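Local coordinates for protein annexin A8 (Homo sapiens, PDB 1W3W) that binds phospholipid membranes in a calcium-dependent manner and acts as an anticoagulant by indirectly inhibiting the thromboplastin-specific complex of the blood coagulation cascade, at residues Pro176-Ala179 with Leu180-Gln184; Ala210-Leu213 with Leu214-Glu218. All coordinates share one frame; numbering follows the deposited sequence.

Contact 1. Residues Pro176-Ala179 with Leu180-Gln184; sequences PALA and LQDAQ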
# COMPACT_ATOMS: atom_id res chain seq x y z
N PRO A 176 20.64 -5.00 -23.62
CA PRO A 176 19.71 -4.85 -24.74
C PRO A 176 19.32 -6.18 -25.39
O PRO A 176 18.19 -6.28 -25.89
CB PRO A 176 20.47 -3.95 -25.73
CG PRO A 176 21.93 -4.12 -25.38
CD PRO A 176 21.96 -4.42 -23.93
N ALA A 177 20.23 -7.15 -25.43
CA ALA A 177 19.91 -8.46 -26.01
C ALA A 177 18.87 -9.19 -25.17
O ALA A 177 17.96 -9.83 -25.71
CB ALA A 177 21.17 -9.32 -26.14
N LEU A 178 19.00 -9.10 -23.86
CA LEU A 178 18.08 -9.80 -22.97
C LEU A 178 16.72 -9.10 -22.96
O LEU A 178 15.70 -9.76 -22.90
CB LEU A 178 18.68 -9.90 -21.57
CG LEU A 178 17.84 -10.64 -20.52
CD1 LEU A 178 17.79 -12.12 -20.80
CD2 LEU A 178 18.42 -10.39 -19.13
N ALA A 179 16.72 -7.78 -23.05
CA ALA A 179 15.48 -7.01 -23.10
C ALA A 179 14.68 -7.39 -24.33
O ALA A 179 13.47 -7.58 -24.25
CB ALA A 179 15.78 -5.50 -23.10
N LEU A 180 15.36 -7.52 -25.47
CA LEU A 180 14.71 -7.94 -26.71
C LEU A 180 14.19 -9.37 -26.63
O LEU A 180 13.07 -9.64 -27.08
CB LEU A 180 15.67 -7.79 -27.91
CG LEU A 180 15.04 -8.04 -29.28
CD1 LEU A 180 13.93 -7.03 -29.57
CD2 LEU A 180 16.08 -8.02 -30.39
N GLN A 181 14.98 -10.27 -26.05
CA GLN A 181 14.55 -11.64 -25.85
C GLN A 181 13.33 -11.73 -24.91
O GLN A 181 12.41 -12.49 -25.17
CB GLN A 181 15.68 -12.52 -25.32
CG GLN A 181 15.35 -14.02 -25.41
CD GLN A 181 14.97 -14.47 -26.84
OE1 GLN A 181 15.74 -14.27 -27.78
NE2 GLN A 181 13.78 -15.08 -27.00
N ASP A 182 13.35 -10.97 -23.83
CA ASP A 182 12.21 -10.91 -22.93
C ASP A 182 10.96 -10.42 -23.67
O ASP A 182 9.90 -11.00 -23.49
CB ASP A 182 12.50 -10.00 -21.74
CG ASP A 182 13.36 -10.67 -20.70
OD1 ASP A 182 13.79 -9.94 -19.77
OD2 ASP A 182 13.66 -11.89 -20.73
N ALA A 183 11.08 -9.39 -24.50
CA ALA A 183 9.94 -8.87 -25.24
C ALA A 183 9.44 -9.89 -26.28
O ALA A 183 8.24 -10.07 -26.47
CB ALA A 183 10.30 -7.58 -25.90
N GLN A 184 10.37 -10.55 -26.95
CA GLN A 184 10.04 -11.62 -27.88
C GLN A 184 9.32 -12.76 -27.16
O GLN A 184 8.35 -13.28 -27.68
CB GLN A 184 11.32 -12.14 -28.55
CG GLN A 184 11.07 -13.06 -29.75
CD GLN A 184 10.39 -12.34 -30.90
OE1 GLN A 184 9.29 -12.72 -31.33
NE2 GLN A 184 11.04 -11.29 -31.42
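Leu178 and Asp182, one helical turn apart, are brought together by their first torsions: Leu178 holds CG opposite its own N (chi1 -179°), and Asp182 sets CG opposite its carbonyl carbon (chi1 -78°), turning the carboxylate back toward the preceding turn. The two side chains come together at a slant, and the leucine methyl CD1 lies 4.1 Å from Asp182 OD2, a loose van der Waals approach of an apolar branch to a carboxylate oxygen. Behind it the carboxylate carbon sits close over the backbone, with Asp182 CG 3.3 Å from Leu178 O.

That same carbonyl accepts the amide of its partner, Asp182 N to Leu178 O at 2.8 Å, in a fairly straight bond. It belongs to an unbroken i to i+4 ladder in which Leu180 N reaches Pro176 O, Gln181 N reaches Ala177 O at 3.0 Å, and Ala183 N reaches Ala179 O at 3.0 Å. The CB of Leu180 rests 3.6 Å from Pro176 O. Gln181 likewise keeps only the base of its side chain against the preceding turn, CB lying 3.5 Å from Ala177 O; its chain bends at the second torsion and its NE2 bonds to Asp185 further along the helix.

Asp182 is buried, and both its carboxylate oxygens have hydrogen-bond partners; OD1 accepts a hydrogen bond from His212 NE2 of helix 210-224 and also forms a salt bridge with Arg208, which would be expected to favour the charged form. At the start of the helix, Asp175 OD1 receives weak hydrogen bonds from the amides of Ala177 and Leu178. The arrangement is the regular first turns of helix 176-191, the opening alpha-helix of the third annexin repeat.

Contact 2. Residues Ala210-Leu213 with Leu214-Glu218; sequences ATHL and LRVFE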
# COMPACT_ATOMS: atom_id res chain seq x y z
N ALA A 210 13.02 -2.89 -12.54
CA ALA A 210 12.12 -1.89 -13.11
C ALA A 210 12.70 -1.26 -14.37
O ALA A 210 12.01 -1.07 -15.36
CB ALA A 210 11.80 -0.80 -12.09
N THR A 211 13.99 -0.93 -14.33
CA THR A 211 14.65 -0.28 -15.46
C THR A 211 14.71 -1.18 -16.71
O THR A 211 14.52 -0.73 -17.84
CB THR A 211 16.07 0.12 -15.01
OG1 THR A 211 15.98 0.99 -13.87
CG2 THR A 211 16.75 0.96 -16.08
N HIS A 212 15.00 -2.45 -16.48
CA HIS A 212 14.99 -3.46 -17.53
C HIS A 212 13.57 -3.60 -18.09
O HIS A 212 13.39 -3.64 -19.29
CB HIS A 212 15.49 -4.79 -16.98
CG HIS A 212 15.45 -5.91 -17.97
ND1 HIS A 212 16.59 -6.44 -18.54
CD2 HIS A 212 14.42 -6.61 -18.49
CE1 HIS A 212 16.26 -7.43 -19.35
NE2 HIS A 212 14.94 -7.54 -19.35
N LEU A 213 12.58 -3.64 -17.21
CA LEU A 213 11.19 -3.86 -17.64
C LEU A 213 10.68 -2.71 -18.48
O LEU A 213 9.96 -2.93 -19.44
CB LEU A 213 10.26 -4.07 -16.44
CG LEU A 213 10.29 -5.45 -15.80
CD1 LEU A 213 9.39 -5.44 -14.58
CD2 LEU A 213 9.87 -6.54 -16.75
N LEU A 214 11.10 -1.48 -18.16
CA LEU A 214 10.69 -0.34 -18.98
C LEU A 214 11.17 -0.49 -20.41
O LEU A 214 10.44 -0.15 -21.36
CB LEU A 214 11.18 0.98 -18.40
CG LEU A 214 10.40 1.38 -17.14
CD1 LEU A 214 11.14 2.47 -16.37
CD2 LEU A 214 9.02 1.84 -17.52
N ARG A 215 12.39 -0.98 -20.57
CA ARG A 215 12.91 -1.24 -21.91
C ARG A 215 12.17 -2.41 -22.57
O ARG A 215 11.94 -2.39 -23.76
CB ARG A 215 14.42 -1.48 -21.86
CG ARG A 215 15.06 -1.73 -23.21
CD ARG A 215 15.16 -0.49 -24.08
NE ARG A 215 16.29 -0.60 -24.99
CZ ARG A 215 17.56 -0.29 -24.69
NH1 ARG A 215 17.90 0.18 -23.49
NH2 ARG A 215 18.50 -0.44 -25.62
N VAL A 216 11.84 -3.44 -21.80
CA VAL A 216 11.09 -4.57 -22.32
C VAL A 216 9.73 -4.07 -22.85
O VAL A 216 9.32 -4.50 -23.92
CB VAL A 216 10.89 -5.69 -21.28
CG1 VAL A 216 9.90 -6.73 -21.76
CG2 VAL A 216 12.21 -6.37 -20.95
N PHE A 217 9.07 -3.17 -22.12
CA PHE A 217 7.75 -2.69 -22.54
C PHE A 217 7.85 -1.91 -23.84
O PHE A 217 6.99 -2.04 -24.69
CB PHE A 217 7.09 -1.81 -21.48
CG PHE A 217 6.83 -2.49 -20.17
CD1 PHE A 217 6.81 -3.88 -20.06
CD2 PHE A 217 6.58 -1.74 -19.05
CE1 PHE A 217 6.55 -4.48 -18.85
CE2 PHE A 217 6.34 -2.34 -17.84
CZ PHE A 217 6.34 -3.71 -17.74
N GLU A 218 8.89 -1.10 -23.97
CA GLU A 218 9.16 -0.38 -25.22
C GLU A 218 9.34 -1.33 -26.39
O GLU A 218 8.72 -1.15 -27.44
CB GLU A 218 10.43 0.46 -25.10
CG GLU A 218 10.32 1.74 -24.30
CD GLU A 218 11.65 2.50 -24.33
OE1 GLU A 218 11.99 3.06 -25.39
OE2 GLU A 218 12.36 2.48 -23.30
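Van der Waals contacts one turn apart join His212 to Val216 and Leu213 to Phe217, the second pair apolar on both sides. The imidazole of His212 and the valine cross at a slant, Val216 CG2 coming 3.3 Å from His212 CD2 and almost as near to NE2, so a single methyl packs closely beside one C-N bond of the ring. The valine presents this methyl because CG1 takes the place opposite the backbone N (chi1 170°), leaving CG2 beside that N. On the next pair the approach is looser: Leu213 CB is 4.1 Å from Phe217 CZ, the far end of the phenyl ring.

A carbonyl against a ring face is the second kind of contact. Leu213 O stands over one face of Phe217, displaced toward the rim and nearest the root of the ring, 3.2 Å from CG. It also accepts Phe217 N at 2.8 Å, so the residue that bonds to this oxygen through its amide also lays its ring beneath it.

These residues belong to helix 210-224 of the third annexin repeat, part of the all-helical annexin fold. Leu213 and Phe217 turn toward helices 198-207 and 238-252, while His212 and Val216 meet helix 176-191.

The backbone bonds follow the usual i to i+4 pattern but are uneven. Leu214 N reaches Ala210 O at 3.0 Å, and the leucine's CG folds back to 3.4 Å from Ala210 O. Val216 N bonds to His212 O at 3.0 Å, whereas Arg215 N to Thr211 O, at 3.5 Å, is weak.

Among polar side-chain groups, the buried His212 NE2 is satisfied by Asp182 of the neighbouring helix, and Ser209 OG just ahead of the helix accepts the His212 amide.

How the contacts relate
Contacts 1 and 2 lie in series along the chain, on helices 176-191 and 210-224 of the third annexin repeat, with centres about 10 Å apart. They meet directly. Asp182 OD1 and His212 NE2, 2.7 Å apart, form a probable hydrogen bond, tying the acid of contact 1 to the imidazole of contact 2. Carbon atoms pack beside it: Leu178 CD2 is 3.7 Å from His212 CE1, and Asp182 CB is 3.7 Å from Val216 CG2. The methyl that touches the imidazole within contact 2 thus also faces helix 176-191. Both contacts lie away from the calcium ion, which is bound by Met266, Gly268, Gly270 and Asp310.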